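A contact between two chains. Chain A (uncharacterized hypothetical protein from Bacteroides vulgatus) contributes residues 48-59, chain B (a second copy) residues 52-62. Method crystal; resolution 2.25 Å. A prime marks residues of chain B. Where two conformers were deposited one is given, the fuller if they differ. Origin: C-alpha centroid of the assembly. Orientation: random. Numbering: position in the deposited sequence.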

# COMPACT_ATOMS: atom_id res chain seq x y z
N GLY A 48 -29.66 -2.30 14.09
CA GLY A 48 -30.49 -1.16 13.70
C GLY A 48 -30.18 -0.62 12.31
O GLY A 48 -30.81 0.35 11.88
N VAL A 49 -29.21 -1.22 11.61
CA VAL A 49 -28.84 -0.83 10.25
C VAL A 49 -29.40 -1.88 9.28
O VAL A 49 -29.33 -3.08 9.55
N ARG A 50 -29.98 -1.41 8.18
CA ARG A 50 -30.53 -2.28 7.15
C ARG A 50 -29.38 -2.71 6.23
O ARG A 50 -28.64 -1.85 5.74
N ARG A 51 -29.18 -4.03 6.06
CA ARG A 51 -28.09 -4.58 5.25
C ARG A 51 -28.02 -3.99 3.82
O ARG A 51 -26.93 -3.69 3.34
N GLU A 52 -29.19 -3.84 3.17
CA GLU A 52 -29.36 -3.29 1.81
C GLU A 52 -28.88 -1.83 1.73
O GLU A 52 -28.24 -1.47 0.75
N THR A 53 -29.16 -1.02 2.78
CA THR A 53 -28.71 0.38 2.90
C THR A 53 -27.19 0.40 3.08
O THR A 53 -26.51 1.22 2.45
N MSE A 54 -26.65 -0.51 3.91
CA MSE A 54 -25.22 -0.62 4.16
C MSE A 54 -24.50 -1.06 2.89
O MSE A 54 -23.48 -0.46 2.57
N ALA A 55 -25.05 -2.05 2.15
CA ALA A 55 -24.47 -2.52 0.89
C ALA A 55 -24.42 -1.39 -0.17
O ALA A 55 -23.40 -1.23 -0.83
N LEU A 56 -25.51 -0.58 -0.28
CA LEU A 56 -25.62 0.56 -1.20
C LEU A 56 -24.57 1.62 -0.86
O LEU A 56 -23.87 2.08 -1.76
N GLY A 57 -24.46 1.95 0.43
CA GLY A 57 -23.51 2.90 0.98
C GLY A 57 -22.07 2.56 0.65
O GLY A 57 -21.32 3.45 0.23
N ILE A 58 -21.67 1.27 0.80
CA ILE A 58 -20.30 0.83 0.50
C ILE A 58 -20.01 1.01 -1.00
O ILE A 58 -18.96 1.53 -1.33
N GLU A 59 -20.95 0.62 -1.90
CA GLU A 59 -20.77 0.78 -3.36
C GLU A 59 -20.66 2.25 -3.75
O GLU A 59 -19.81 2.60 -4.58
N GLU B 52 -26.41 11.03 7.67
CA GLU B 52 -26.17 10.52 9.03
C GLU B 52 -26.07 8.99 9.02
O GLU B 52 -25.27 8.43 9.77
N THR B 53 -26.90 8.31 8.18
CA THR B 53 -26.91 6.85 8.04
C THR B 53 -25.62 6.41 7.34
O THR B 53 -25.04 5.38 7.72
N MSE B 54 -25.18 7.18 6.34
CA MSE B 54 -23.96 6.91 5.59
C MSE B 54 -22.74 7.07 6.49
O MSE B 54 -21.84 6.25 6.41
N ALA B 55 -22.71 8.14 7.32
CA ALA B 55 -21.64 8.45 8.26
C ALA B 55 -21.51 7.33 9.31
O ALA B 55 -20.40 6.87 9.55
N LEU B 56 -22.64 6.86 9.88
CA LEU B 56 -22.67 5.74 10.83
C LEU B 56 -22.15 4.44 10.15
O LEU B 56 -21.33 3.75 10.75
N GLY B 57 -22.59 4.16 8.93
CA GLY B 57 -22.13 3.01 8.15
C GLY B 57 -20.63 2.97 7.93
O GLY B 57 -20.01 1.92 8.09
N ILE B 58 -20.02 4.13 7.60
CA ILE B 58 -18.58 4.27 7.38
C ILE B 58 -17.83 3.98 8.70
O ILE B 58 -16.89 3.19 8.66
N GLU B 59 -18.29 4.54 9.86
CA GLU B 59 -17.63 4.26 11.14
C GLU B 59 -17.71 2.77 11.49
O GLU B 59 -16.73 2.21 11.97
N LEU B 60 -18.86 2.15 11.22
CA LEU B 60 -19.17 0.75 11.46
C LEU B 60 -18.29 -0.14 10.58
O LEU B 60 -17.72 -1.12 11.07
N MSE B 61 -18.17 0.22 9.29
CA MSE B 61 -17.36 -0.53 8.34
C MSE B 61 -15.86 -0.46 8.76
O MSE B 61 -15.18 -1.48 8.71
N GLU B 62 -15.37 0.72 9.20
CA GLU B 62 -13.98 0.92 9.64
C GLU B 62 -13.65 0.08 10.89
O GLU B 62 -12.55 -0.49 10.96

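Where two helices cross nearly at right angles, a glycine on each can leave room for a long, flexible side chain from the other, and this pair of chains, with helices 83° apart and axes 9.9 Å apart at their closest, is a clear example. Met54 and Met54′, both selenomethionines, leave their backbones sideways, but m, m, p rotamers bring their ends to the partner. Met54 SE lies 3.6 Å from Gly57′ CA, and Met54′ SE lies 3.6 Å from Gly57 CA. A CB on either glycine would sit about 3 Å from selenium, so the bare backbone makes the room. The two methyls then meet, Met54 CE to Met54′ CE, at 3.9 Å.

Thr53 and Thr53′, both m, point toward the partner and present methyls: Thr53 CG2 lies 3.8 Å from Thr53′ CG2, and each also touches the opposing Met54 methyl. Elsewhere the packing includes Val49 (m), whose CG1 lies 3.8 Å from Leu56′ CD2 and whose CG2 lies 3.9 Å from Leu60′ CD2; both leucines are t, p. Ile58 (m, t) reaches Met61′ more loosely, CD1 to CG at 4.5 Å.

No hydrogen bond crosses the contact. Beyond it, Arg50 NE and Glu52 OE1, 3.4 Å apart, form a salt bridge within one chain, by charge alone.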

# COMPACT_ATOMS: atom_id res chain seq x y z
CB VAL A 49 -27.32 -0.55 10.00
CG1 VAL A 49 -26.81 0.60 10.86
CG2 VAL A 49 -26.44 -1.80 10.18
CB ARG A 50 -31.66 -1.56 6.40
CG ARG A 50 -32.37 -2.44 5.38
CD ARG A 50 -33.66 -1.82 4.86
NE ARG A 50 -34.19 -2.59 3.72
CZ ARG A 50 -34.96 -3.67 3.83
NH1 ARG A 50 -35.30 -4.14 5.02
NH2 ARG A 50 -35.39 -4.30 2.74
CB ARG A 51 -28.20 -6.10 5.15
CG ARG A 51 -26.90 -6.71 4.68
CD ARG A 51 -27.15 -8.02 3.98
NE ARG A 51 -25.98 -8.46 3.22
CZ ARG A 51 -24.98 -9.14 3.75
NH1 ARG A 51 -24.99 -9.46 5.04
NH2 ARG A 51 -23.95 -9.51 3.00
CB GLU A 52 -30.84 -3.36 1.37
CG GLU A 52 -31.34 -4.78 1.12
CD GLU A 52 -31.50 -5.68 2.34
OE1 GLU A 52 -32.17 -5.27 3.32
OE2 GLU A 52 -30.93 -6.80 2.33
CB THR A 53 -29.45 1.08 4.06
OG1 THR A 53 -30.85 0.98 3.84
CG2 THR A 53 -29.07 2.56 4.22
CB MSE A 54 -24.91 -1.57 5.32
CG MSE A 54 -25.43 -1.10 6.68
SE MSE A 54 -24.72 0.66 7.23
CE MSE A 54 -25.97 1.93 6.42
CB ALA A 55 -25.24 -3.72 0.35
CB LEU A 56 -27.04 1.17 -1.17
CG LEU A 56 -27.28 2.56 -1.86
CD1 LEU A 56 -27.00 2.50 -3.37
CD2 LEU A 56 -28.72 3.01 -1.69
CB ILE A 58 -20.01 -0.63 0.96
CG1 ILE A 58 -20.17 -0.79 2.49
CG2 ILE A 58 -18.60 -1.08 0.52
CD1 ILE A 58 -19.93 -2.24 3.05
CB GLU A 59 -21.93 0.14 -4.17
CG GLU A 59 -21.95 -1.38 -4.07
CD GLU A 59 -20.62 -2.07 -4.34
OE1 GLU A 59 -20.15 -2.05 -5.50
OE2 GLU A 59 -20.03 -2.60 -3.37
CB GLU B 52 -27.28 10.97 10.01
CG GLU B 52 -27.35 12.47 10.26
CD GLU B 52 -27.91 13.39 9.17
OE1 GLU B 52 -28.45 12.90 8.16
OE2 GLU B 52 -27.79 14.63 9.36
CB THR B 53 -28.18 6.39 7.29
OG1 THR B 53 -29.31 6.86 8.02
CG2 THR B 53 -28.28 4.86 7.18
CB MSE B 54 -23.87 7.83 4.37
CG MSE B 54 -24.99 7.61 3.34
SE MSE B 54 -24.93 5.84 2.51
CE MSE B 54 -26.00 4.78 3.80
CB ALA B 55 -21.89 9.80 8.93
CB LEU B 56 -24.10 5.55 11.38
CG LEU B 56 -24.45 4.19 12.05
CD1 LEU B 56 -23.78 4.05 13.42
CD2 LEU B 56 -25.94 4.03 12.19
CB ILE B 58 -18.15 5.63 6.77
CG1 ILE B 58 -18.66 5.75 5.32
CG2 ILE B 58 -16.59 5.80 6.82
CD1 ILE B 58 -18.28 7.09 4.57
CB GLU B 59 -18.19 5.10 12.32
CG GLU B 59 -17.84 6.58 12.24
CD GLU B 59 -16.37 6.91 12.01
OE1 GLU B 59 -15.56 6.62 12.93
OE2 GLU B 59 -16.03 7.45 10.93
CB LEU B 60 -20.67 0.53 11.18
CG LEU B 60 -21.35 -0.77 11.63
CD1 LEU B 60 -21.08 -1.08 13.11
CD2 LEU B 60 -22.86 -0.68 11.41
CB MSE B 61 -17.60 0.01 6.91
CG MSE B 61 -16.78 -0.67 5.82
SE MSE B 61 -15.06 0.20 5.62
CE MSE B 61 -15.65 1.97 4.99
CB GLU B 62 -13.69 2.39 9.91
CG GLU B 62 -13.75 3.18 8.61
CD GLU B 62 -13.13 4.56 8.58
OE1 GLU B 62 -12.80 5.10 9.66
OE2 GLU B 62 -12.92 5.08 7.45